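Local coordinates for DUF3836 domain-containing protein (Parabacteroides distasonis ATCC 8503, PDB 4R03) that is of unknown function but folds into a single antiparallel beta-sheet apparently evolved from repeated beta-hairpins, at residues Asn39-Phe50 / Pro61-Tyr69; Gly13-Phe21 / Gln31-Asn39. All coordinates share one frame; numbering follows the deposited sequence.

Contact 1: Asn39-Phe50 / Pro61-Tyr69; sequences NENGKVSEKKAF and PFYQITYQY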
# COMPACT_ATOMS: atom_id res chain seq x y z
N ASN A 39 10.80 4.09 8.34
CA ASN A 39 11.71 3.84 9.49
C ASN A 39 12.74 4.97 9.63
O ASN A 39 12.78 5.92 8.82
CB ASN A 39 12.34 2.46 9.38
CG ASN A 39 13.29 2.30 8.24
OD1 ASN A 39 13.91 3.25 7.76
ND2 ASN A 39 13.45 1.05 7.77
N GLU A 40 13.58 4.85 10.66
CA GLU A 40 14.57 5.90 10.97
C GLU A 40 15.61 6.07 9.87
O GLU A 40 16.27 7.10 9.78
CB GLU A 40 15.27 5.60 12.32
CG GLU A 40 16.21 4.40 12.32
CD GLU A 40 16.87 4.17 13.68
OE1 GLU A 40 17.08 5.17 14.43
OE2 GLU A 40 17.19 3.00 14.00
N ASN A 41 15.78 5.07 9.01
CA ASN A 41 16.66 5.17 7.88
C ASN A 41 16.02 5.75 6.62
O ASN A 41 16.65 5.82 5.56
CB ASN A 41 17.27 3.83 7.56
CG ASN A 41 18.11 3.31 8.71
OD1 ASN A 41 18.64 4.09 9.53
ND2 ASN A 41 18.21 1.99 8.80
N GLY A 42 14.75 6.10 6.74
CA GLY A 42 14.08 6.72 5.61
C GLY A 42 13.56 5.74 4.58
O GLY A 42 13.21 6.11 3.47
N LYS A 43 13.50 4.46 4.95
CA LYS A 43 12.93 3.44 4.10
C LYS A 43 11.49 3.09 4.55
O LYS A 43 11.15 3.18 5.71
CB LYS A 43 13.79 2.17 4.08
CG LYS A 43 15.25 2.44 3.59
CD LYS A 43 15.89 1.17 3.02
CE LYS A 43 17.44 1.13 3.19
NZ LYS A 43 17.90 0.08 4.21
N VAL A 44 10.69 2.64 3.59
CA VAL A 44 9.30 2.35 3.93
C VAL A 44 9.22 1.22 4.96
O VAL A 44 9.82 0.16 4.77
CB VAL A 44 8.47 1.90 2.71
CG1 VAL A 44 7.03 1.52 3.16
CG2 VAL A 44 8.41 2.87 1.68
N SER A 45 8.50 1.44 6.02
CA SER A 45 8.32 0.47 7.11
C SER A 45 6.93 -0.15 7.11
O SER A 45 6.75 -1.27 7.56
CB SER A 45 8.57 1.15 8.43
OG SER A 45 7.73 2.26 8.64
N GLU A 46 5.95 0.58 6.55
CA GLU A 46 4.59 0.12 6.54
C GLU A 46 3.85 0.70 5.35
O GLU A 46 4.02 1.88 5.05
CB GLU A 46 3.89 0.50 7.83
CG GLU A 46 2.49 -0.12 7.98
CD GLU A 46 1.63 0.61 8.98
OE1 GLU A 46 1.74 0.35 10.20
OE2 GLU A 46 0.85 1.47 8.53
N LYS A 47 3.07 -0.14 4.67
CA LYS A 47 2.19 0.25 3.57
C LYS A 47 0.79 -0.24 3.95
O LYS A 47 0.60 -1.43 4.19
CB LYS A 47 2.63 -0.31 2.25
CG LYS A 47 1.71 -0.11 1.06
CD LYS A 47 2.25 -0.79 -0.16
CE LYS A 47 1.49 -0.48 -1.39
NZ LYS A 47 2.14 -1.10 -2.56
N LYS A 48 -0.18 0.66 3.99
CA LYS A 48 -1.58 0.30 4.18
C LYS A 48 -2.35 0.58 2.92
O LYS A 48 -2.14 1.63 2.29
CB LYS A 48 -2.18 1.08 5.30
CG LYS A 48 -1.83 0.62 6.64
CD LYS A 48 -2.71 1.43 7.64
CE LYS A 48 -2.28 1.18 9.02
NZ LYS A 48 -3.23 1.77 9.96
N ALA A 49 -3.18 -0.34 2.51
CA ALA A 49 -4.01 -0.22 1.33
C ALA A 49 -5.47 -0.17 1.80
O ALA A 49 -5.87 -0.99 2.68
CB ALA A 49 -3.84 -1.36 0.38
N PHE A 50 -6.24 0.76 1.23
CA PHE A 50 -7.65 0.94 1.51
C PHE A 50 -8.46 0.73 0.24
O PHE A 50 -8.05 1.16 -0.85
CB PHE A 50 -7.90 2.36 2.01
CG PHE A 50 -7.17 2.74 3.25
CD1 PHE A 50 -5.81 3.08 3.21
CD2 PHE A 50 -7.81 2.76 4.50
CE1 PHE A 50 -5.13 3.43 4.35
CE2 PHE A 50 -7.10 3.09 5.64
CZ PHE A 50 -5.77 3.43 5.56
N PRO A 61 -10.00 0.10 5.43
CA PRO A 61 -8.75 -0.67 5.35
C PRO A 61 -8.94 -2.01 4.70
O PRO A 61 -9.99 -2.68 4.89
CB PRO A 61 -8.33 -0.87 6.81
CG PRO A 61 -9.20 -0.07 7.60
CD PRO A 61 -10.37 0.43 6.80
N PHE A 62 -7.94 -2.44 3.91
CA PHE A 62 -7.96 -3.64 3.16
C PHE A 62 -6.80 -4.58 3.51
O PHE A 62 -7.03 -5.74 3.89
CB PHE A 62 -8.02 -3.37 1.63
CG PHE A 62 -8.24 -4.59 0.83
CD1 PHE A 62 -9.35 -5.39 1.06
CD2 PHE A 62 -7.35 -4.97 -0.11
CE1 PHE A 62 -9.56 -6.55 0.36
CE2 PHE A 62 -7.55 -6.17 -0.84
CZ PHE A 62 -8.65 -6.95 -0.59
N TYR A 63 -5.57 -4.07 3.45
CA TYR A 63 -4.39 -4.83 3.89
C TYR A 63 -3.33 -3.93 4.38
O TYR A 63 -3.34 -2.71 4.16
CB TYR A 63 -3.87 -5.79 2.81
CG TYR A 63 -3.19 -5.17 1.58
CD1 TYR A 63 -1.96 -4.55 1.71
CD2 TYR A 63 -3.77 -5.22 0.35
CE1 TYR A 63 -1.27 -4.01 0.57
CE2 TYR A 63 -3.08 -4.69 -0.80
CZ TYR A 63 -1.87 -4.11 -0.63
OH TYR A 63 -1.18 -3.51 -1.71
N GLN A 64 -2.35 -4.52 5.04
CA GLN A 64 -1.22 -3.81 5.62
C GLN A 64 0.03 -4.67 5.40
O GLN A 64 -0.00 -5.88 5.67
CB GLN A 64 -1.38 -3.57 7.10
CG GLN A 64 -0.21 -2.90 7.74
CD GLN A 64 -0.37 -2.76 9.23
OE1 GLN A 64 -0.27 -3.75 9.98
NE2 GLN A 64 -0.60 -1.55 9.67
N ILE A 65 1.11 -4.07 4.88
CA ILE A 65 2.38 -4.80 4.77
C ILE A 65 3.41 -4.04 5.60
O ILE A 65 3.46 -2.80 5.59
CB ILE A 65 2.81 -4.84 3.31
CG1 ILE A 65 1.74 -5.43 2.40
CG2 ILE A 65 4.20 -5.56 3.15
CD1 ILE A 65 2.06 -5.48 0.97
N THR A 66 4.24 -4.79 6.35
CA THR A 66 5.40 -4.22 7.03
C THR A 66 6.69 -4.79 6.43
O THR A 66 6.69 -5.88 5.86
CB THR A 66 5.38 -4.40 8.55
OG1 THR A 66 5.30 -5.80 8.83
CG2 THR A 66 4.21 -3.69 9.18
N TYR A 67 7.72 -3.98 6.48
CA TYR A 67 9.00 -4.24 5.73
C TYR A 67 10.17 -4.19 6.69
O TYR A 67 10.30 -3.28 7.47
CB TYR A 67 9.25 -3.22 4.62
CG TYR A 67 8.11 -3.11 3.66
CD1 TYR A 67 7.02 -2.27 3.94
CD2 TYR A 67 8.11 -3.81 2.47
CE1 TYR A 67 5.94 -2.21 3.04
CE2 TYR A 67 7.02 -3.76 1.57
CZ TYR A 67 5.94 -2.95 1.87
OH TYR A 67 4.93 -2.88 0.98
N GLN A 68 11.01 -5.23 6.61
CA GLN A 68 12.28 -5.31 7.35
C GLN A 68 13.47 -5.50 6.39
O GLN A 68 13.38 -6.19 5.39
CB GLN A 68 12.20 -6.48 8.29
CG GLN A 68 11.20 -6.33 9.36
CD GLN A 68 11.29 -7.51 10.29
OE1 GLN A 68 11.01 -8.66 9.89
NE2 GLN A 68 11.72 -7.26 11.52
N TYR A 69 14.56 -4.79 6.71
CA TYR A 69 15.72 -4.62 5.86
C TYR A 69 16.96 -5.25 6.53
O TYR A 69 17.11 -5.17 7.74
CB TYR A 69 16.00 -3.14 5.61
CG TYR A 69 14.82 -2.51 4.89
CD1 TYR A 69 14.74 -2.52 3.51
CD2 TYR A 69 13.79 -1.94 5.64
CE1 TYR A 69 13.63 -1.99 2.85
CE2 TYR A 69 12.70 -1.36 4.98
CZ TYR A 69 12.62 -1.43 3.62
OH TYR A 69 11.51 -0.89 2.90
O HOH W 1 11.87 -1.33 8.71
O HOH W 2 8.15 -2.24 9.89
O HOH W 3 1.47 -3.85 -2.26
O HOH W 4 -2.01 -0.32 11.78
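Y69 reaches back over K43 and V44 where strands 44-53 and 58-69 pair as a beta hairpin of the antiparallel sheet. Its CG stands anti to the carbonyl carbon (chi1 -62°), which lays the ring beside the other strand. CB and CG lie near K43 NZ; CD1 and CE1 carry K43 CD on one face, a CH-pi contact 4.0 Å from the centroid; CD2 passes N39 ND2; CE2 and CZ bring the ring's edge to V44 O (CE2 at 3.3 Å), CZ also lying near K43 CB; and OH donates a hydrogen bond to V44 O at 2.7 Å, in the carbonyl plane on a lone pair. Tyrosine suits this place because its face takes an aliphatic lysine chain while its hydroxyl reaches the V44 carbonyl. A phenylalanine in its place would probably leave V44 O without this donor. Further along, K47 N and I65 O pair at 2.8 Å, and the extended K47 chain runs past Y67 OH toward I107 O and S109 OG, where NZ is bonded. At the far end a classic bulge lets A49 O accept from both F62 N and Y63 N. Alanine's single methyl suits this spot: A49 CB sits 3.5 Å above the centre of the Y63 ring.

Contact 2: Gly13-Phe21 / Gln31-Asn39; sequences GKIISKVVF and QVRYEFQYN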
# COMPACT_ATOMS: atom_id res chain seq x y z
N GLY A 13 10.64 14.90 0.68
CA GLY A 13 11.03 13.92 -0.27
C GLY A 13 10.30 12.58 -0.29
O GLY A 13 10.75 11.69 -1.03
N LYS A 14 9.32 12.40 0.58
CA LYS A 14 8.72 11.06 0.78
C LYS A 14 7.26 11.05 0.38
O LYS A 14 6.45 11.91 0.75
CB LYS A 14 8.84 10.68 2.25
CG LYS A 14 10.31 10.37 2.64
CD LYS A 14 10.38 10.12 4.08
CE LYS A 14 11.77 9.61 4.50
NZ LYS A 14 12.80 10.69 4.29
N ILE A 15 6.91 10.02 -0.39
CA ILE A 15 5.49 9.73 -0.64
C ILE A 15 4.77 9.33 0.62
O ILE A 15 5.20 8.39 1.33
CB ILE A 15 5.34 8.63 -1.73
CG1 ILE A 15 5.97 9.05 -3.02
CG2 ILE A 15 3.90 8.25 -1.91
CD1 ILE A 15 6.02 7.92 -4.09
N ILE A 16 3.69 10.01 0.94
CA ILE A 16 2.85 9.70 2.10
C ILE A 16 1.56 9.01 1.72
O ILE A 16 1.03 8.20 2.50
CB ILE A 16 2.66 10.90 3.01
CG1 ILE A 16 1.93 12.02 2.33
CG2 ILE A 16 4.01 11.26 3.70
CD1 ILE A 16 1.52 13.19 3.27
N SER A 17 1.01 9.32 0.55
CA SER A 17 -0.19 8.65 0.09
C SER A 17 -0.25 8.64 -1.42
O SER A 17 0.29 9.51 -2.10
CB SER A 17 -1.45 9.30 0.62
OG SER A 17 -1.62 10.64 0.13
N LYS A 18 -0.95 7.65 -1.96
CA LYS A 18 -1.20 7.57 -3.39
C LYS A 18 -2.61 7.01 -3.57
O LYS A 18 -2.91 5.92 -3.01
CB LYS A 18 -0.18 6.67 -4.08
CG LYS A 18 -0.36 6.50 -5.58
CD LYS A 18 0.80 5.64 -6.22
CE LYS A 18 2.19 6.24 -6.03
NZ LYS A 18 3.36 5.70 -6.89
N VAL A 19 -3.43 7.69 -4.36
CA VAL A 19 -4.76 7.22 -4.75
C VAL A 19 -4.75 6.85 -6.21
O VAL A 19 -4.28 7.63 -7.06
CB VAL A 19 -5.84 8.27 -4.46
CG1 VAL A 19 -7.22 7.78 -4.96
CG2 VAL A 19 -5.89 8.53 -2.96
N VAL A 20 -5.30 5.67 -6.52
CA VAL A 20 -5.45 5.21 -7.90
C VAL A 20 -6.90 5.27 -8.27
O VAL A 20 -7.75 4.67 -7.57
CB VAL A 20 -4.97 3.75 -8.06
CG1 VAL A 20 -5.10 3.30 -9.53
CG2 VAL A 20 -3.57 3.57 -7.55
N PHE A 21 -7.20 5.98 -9.35
CA PHE A 21 -8.52 6.03 -9.97
C PHE A 21 -8.51 5.19 -11.26
O PHE A 21 -7.57 5.30 -12.08
CB PHE A 21 -8.94 7.43 -10.35
CG PHE A 21 -9.05 8.39 -9.22
CD1 PHE A 21 -7.93 9.03 -8.75
CD2 PHE A 21 -10.29 8.77 -8.71
CE1 PHE A 21 -8.05 9.97 -7.73
CE2 PHE A 21 -10.37 9.72 -7.69
CZ PHE A 21 -9.27 10.27 -7.20
N GLN A 31 -10.20 3.41 -6.96
CA GLN A 31 -9.88 1.99 -6.87
C GLN A 31 -9.18 1.63 -5.57
O GLN A 31 -9.60 0.69 -4.88
CB GLN A 31 -8.99 1.53 -8.04
CG GLN A 31 -8.76 0.06 -8.10
CD GLN A 31 -7.89 -0.28 -9.23
OE1 GLN A 31 -6.77 0.22 -9.31
NE2 GLN A 31 -8.33 -1.16 -10.09
N VAL A 32 -8.07 2.29 -5.25
CA VAL A 32 -7.31 1.93 -4.07
C VAL A 32 -6.56 3.16 -3.58
O VAL A 32 -6.19 4.01 -4.40
CB VAL A 32 -6.35 0.71 -4.34
CG1 VAL A 32 -5.38 0.97 -5.48
CG2 VAL A 32 -5.62 0.29 -3.12
N ARG A 33 -6.34 3.25 -2.27
CA ARG A 33 -5.54 4.28 -1.62
C ARG A 33 -4.45 3.59 -0.80
O ARG A 33 -4.70 2.66 -0.08
CB ARG A 33 -6.39 5.13 -0.69
CG ARG A 33 -5.61 6.15 0.14
CD ARG A 33 -6.56 6.92 1.06
NE ARG A 33 -5.76 7.81 1.92
CZ ARG A 33 -5.46 9.04 1.62
NH1 ARG A 33 -5.95 9.63 0.56
NH2 ARG A 33 -4.68 9.70 2.47
N TYR A 34 -3.22 4.07 -0.98
CA TYR A 34 -2.07 3.56 -0.24
C TYR A 34 -1.57 4.67 0.68
O TYR A 34 -1.50 5.86 0.29
CB TYR A 34 -0.96 3.18 -1.17
CG TYR A 34 -1.32 2.13 -2.18
CD1 TYR A 34 -1.59 0.86 -1.78
CD2 TYR A 34 -1.36 2.41 -3.53
CE1 TYR A 34 -1.90 -0.11 -2.70
CE2 TYR A 34 -1.72 1.44 -4.47
CZ TYR A 34 -1.91 0.15 -4.05
OH TYR A 34 -2.25 -0.85 -4.99
N GLU A 35 -1.18 4.31 1.89
CA GLU A 35 -0.53 5.23 2.84
C GLU A 35 0.76 4.59 3.29
O GLU A 35 0.80 3.36 3.53
CB GLU A 35 -1.43 5.50 4.01
CG GLU A 35 -2.71 6.22 3.65
CD GLU A 35 -3.58 6.62 4.83
OE1 GLU A 35 -3.32 6.16 5.95
OE2 GLU A 35 -4.59 7.34 4.58
N PHE A 36 1.79 5.40 3.46
CA PHE A 36 3.15 4.91 3.73
C PHE A 36 3.70 5.54 4.98
O PHE A 36 3.56 6.75 5.23
CB PHE A 36 4.10 5.24 2.56
CG PHE A 36 3.66 4.70 1.24
CD1 PHE A 36 4.00 3.40 0.87
CD2 PHE A 36 2.84 5.43 0.41
CE1 PHE A 36 3.56 2.89 -0.36
CE2 PHE A 36 2.40 4.92 -0.78
CZ PHE A 36 2.75 3.63 -1.16
N GLN A 37 4.39 4.71 5.75
CA GLN A 37 5.19 5.19 6.87
C GLN A 37 6.63 4.69 6.70
O GLN A 37 6.91 3.76 5.96
CB GLN A 37 4.58 4.76 8.21
CG GLN A 37 3.17 5.32 8.48
CD GLN A 37 2.63 4.98 9.89
OE1 GLN A 37 3.20 5.38 10.90
NE2 GLN A 37 1.54 4.24 9.94
N TYR A 38 7.56 5.38 7.39
CA TYR A 38 9.00 5.21 7.16
C TYR A 38 9.75 4.92 8.47
O TYR A 38 9.35 5.40 9.52
CB TYR A 38 9.60 6.48 6.53
CG TYR A 38 9.05 6.66 5.16
CD1 TYR A 38 7.82 7.31 4.99
CD2 TYR A 38 9.69 6.22 4.04
CE1 TYR A 38 7.27 7.45 3.70
CE2 TYR A 38 9.15 6.33 2.77
CZ TYR A 38 7.92 7.01 2.62
OH TYR A 38 7.43 7.05 1.33
N ASN A 39 10.80 4.09 8.34
CA ASN A 39 11.71 3.84 9.49
C ASN A 39 12.74 4.97 9.63
O ASN A 39 12.78 5.92 8.82
CB ASN A 39 12.34 2.46 9.38
CG ASN A 39 13.29 2.30 8.24
OD1 ASN A 39 13.91 3.25 7.76
ND2 ASN A 39 13.45 1.05 7.77
O HOH W 5 9.03 7.98 -0.81
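K14 and I15 meet Y38 at one end of the beta hairpin formed by strands 14-24 and 27-38. Backbone bonds make the ladder: K18 and Y34 exchange N-H and C=O in both directions, and V20 N bonds V32 O at 2.8 Å. A classic bulge sets Q31 and V32 together opposite V20, Q31 N giving V20 O the stronger bond and V32 N a weak one. Among side-chain bonds, Y38 OH donates to I15 O at 2.6 Å, in the carbonyl plane, and accepts a hydrogen bond from a water that also accepts from I15 N. CH-pi packing adds K14 CD, over the centre of the Y38 ring at 3.8 Å from its centroid. Apolar contacts suit the branched residues: I15 CG2 lies against F36 CD2, and V32 CG1, set between backbone N and carbonyl carbon (chi1 58°), turns to V20 CG2 at 3.8 Å. Charge gathers on the face of S17 and V19, where extended R33 holds the single oxygen E35 OE2 through NE (2.9 Å) and NH2, its guanidinium face over S17 CB. This two-nitrogen hold probably limits the guanidinium's rotation, leaving NH1 to form a salt bridge with a bound phosphate, probably from the crystallisation liquor.

Contacts 1 and 2 are successive hairpins of one sheet, joined edge to edge because strands 27-38 and 44-53 are themselves neighbours: F50 N probably bonds R33 O, and S45 N probably bonds Q37 O. N39 belongs to both, ending the second and opening the turn into the first. Each is only partly buried, with four buried residues, and each repeats a tyrosine hydroxyl on a carbonyl with a lysine over the ring, consistent with an origin in repeated hairpins. Their middles differ. On the side covered by the C-terminal residues, both K18 and K47 reach backbone carbonyls there, and K47 also lies against Y34. On the other face, contact 2 has an arginine-glutamate salt bridge, whereas contact 1 has K48 and Q64 sharing a water, weakly at the lysine.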